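Local coordinates for protein TetR family transcriptional regulator (Clostridium perfringens, PDB 6AZH) that probably binds operator DNA as a two-fold symmetric dimer and regulates transcription, putatively of fatty acid metabolism genes, at the interface of chains A and B. Residues are numbered along the deposited sequence; one frame, centred on the assembly and turned at random. Chains: chain A/B, TetR family transcriptional regulator.

The interface of chains A and B. Residues chain A 20-22; chain B 25, 109-112, 115.
Near the C-terminal end of helix 6-26 of chain A, A:Ala20 and A:Thr21 turn their carbonyls to a loop of chain B, in which B:Gly110 is extended (psi -175°) and B:Lys111 turns, while A:Ser22 directs its own carbonyl towards B:Asn25. The amide N of B:Lys111 donates to A:Thr21 O over 3.1 Å, nearly straight at 162° and in the carbonyl plane on a lone pair, a main-chain grip that would depend little on side-chain identity. The patch illustrates a common design, a backbone bond at the centre with side chains and waters around it. The side chain of B:Lys111 crosses A:Thr21 obliquely. Its CG stands anti to the carbonyl carbon and the chain bends at chi3 (110°), which lays the methylene CD 3.8 Å from A:Thr21 CA and 3.4 Å from the hydroxyl OG1. The terminal amine NZ is carried past the threonine and lies near OG1 without bonding to it. A:Thr21 turns OG1 beside its own backbone N and CG2 anti to it, so hydroxyl and methyl both border the CD methylene of the lysine.

Water joins the flanking groups. One molecule bridges A:Ala20 O and B:Trp109 O; the oxygen of another lies 2.9 Å from B:Asn25 ND2 and reaches A:Ser22 O; a third links A:Ser22 OG to the carboxylate OE2 of B:Glu112. The carboxylate, on a chain extended beyond CG, also receives weak bonds from B:Asn25 ND2; if ionised, it may help hold that amide and the bridging water in place. Behind this first shell, B:Gln115 OE1 accepts a hydrogen bond from the backbone N of B:Glu112 at 3.1 Å, again in plane on a lone pair, tying the loop to the first turn of helix 113-138.

The helix end belongs to the TetR-type DNA-binding region of chain A, B:Asn25 to that of chain B, and the loop joins helices 98-106 and 113-138 of chain B; with its two-fold twin, the patch would help couple each DNA-binding region to its counterpart and to the partner's regulatory domain.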
# COMPACT_ATOMS: atom_id res chain seq x y z
N ALA A 20 -8.72 2.43 -12.19
CA ALA A 20 -8.53 3.12 -10.92
C ALA A 20 -9.86 3.40 -10.22
O ALA A 20 -9.93 3.40 -8.99
CB ALA A 20 -7.76 4.42 -11.11
N THR A 21 -10.92 3.63 -10.99
CA THR A 21 -12.22 3.96 -10.42
C THR A 21 -12.93 2.71 -9.91
O THR A 21 -13.43 2.68 -8.78
CB THR A 21 -13.06 4.68 -11.48
OG1 THR A 21 -12.48 5.96 -11.74
CG2 THR A 21 -14.51 4.85 -11.00
N SER A 22 -12.98 1.67 -10.74
CA SER A 22 -13.84 0.52 -10.50
C SER A 22 -13.09 -0.72 -10.06
O SER A 22 -13.74 -1.70 -9.67
CB SER A 22 -14.62 0.18 -11.78
OG SER A 22 -15.29 1.32 -12.26
N ASN B 25 -16.65 -6.89 -6.08
CA ASN B 25 -17.22 -7.10 -7.41
C ASN B 25 -16.72 -8.44 -7.92
O ASN B 25 -15.51 -8.70 -7.94
CB ASN B 25 -16.81 -5.96 -8.34
CG ASN B 25 -17.25 -4.61 -7.82
OD1 ASN B 25 -18.36 -4.48 -7.28
ND2 ASN B 25 -16.40 -3.61 -7.96
N TRP B 109 -8.41 1.27 -2.62
CA TRP B 109 -7.96 2.31 -3.54
C TRP B 109 -9.01 2.83 -4.50
O TRP B 109 -8.79 3.89 -5.10
CB TRP B 109 -6.74 1.82 -4.33
CG TRP B 109 -5.72 1.24 -3.39
CD1 TRP B 109 -5.51 -0.09 -3.13
CD2 TRP B 109 -4.79 1.96 -2.57
NE1 TRP B 109 -4.50 -0.23 -2.20
CE2 TRP B 109 -4.05 1.01 -1.85
CE3 TRP B 109 -4.51 3.32 -2.39
CZ2 TRP B 109 -3.03 1.38 -0.94
CZ3 TRP B 109 -3.52 3.68 -1.49
CH2 TRP B 109 -2.79 2.71 -0.78
N GLY B 110 -10.16 2.16 -4.64
CA GLY B 110 -11.16 2.53 -5.62
C GLY B 110 -12.07 3.65 -5.14
O GLY B 110 -11.90 4.22 -4.06
N LYS B 111 -13.07 3.95 -5.96
CA LYS B 111 -13.93 5.11 -5.74
C LYS B 111 -15.36 4.75 -5.36
O LYS B 111 -16.23 5.63 -5.34
CB LYS B 111 -13.93 6.01 -6.98
CG LYS B 111 -12.62 6.75 -7.20
CD LYS B 111 -12.52 7.30 -8.62
CE LYS B 111 -12.61 8.82 -8.66
NZ LYS B 111 -12.52 9.33 -10.06
N GLU B 112 -15.63 3.49 -5.05
CA GLU B 112 -16.98 3.13 -4.63
C GLU B 112 -17.18 3.50 -3.16
O GLU B 112 -16.21 3.67 -2.41
CB GLU B 112 -17.22 1.65 -4.92
CG GLU B 112 -16.89 1.33 -6.39
CD GLU B 112 -17.21 -0.09 -6.83
OE1 GLU B 112 -17.46 -0.95 -5.96
OE2 GLU B 112 -17.20 -0.35 -8.07
N GLN B 115 -15.61 1.84 -0.35
CA GLN B 115 -14.18 2.06 -0.28
C GLN B 115 -13.85 3.38 0.41
O GLN B 115 -12.88 3.46 1.17
CB GLN B 115 -13.57 1.97 -1.68
CG GLN B 115 -13.81 0.60 -2.33
CD GLN B 115 -13.26 0.48 -3.75
OE1 GLN B 115 -13.86 1.00 -4.70
NE2 GLN B 115 -12.12 -0.20 -3.91
O HOH W 1 -13.76 -4.17 -9.11
O HOH W 2 -9.38 5.56 -7.65
O HOH W 3 -17.29 1.84 -10.29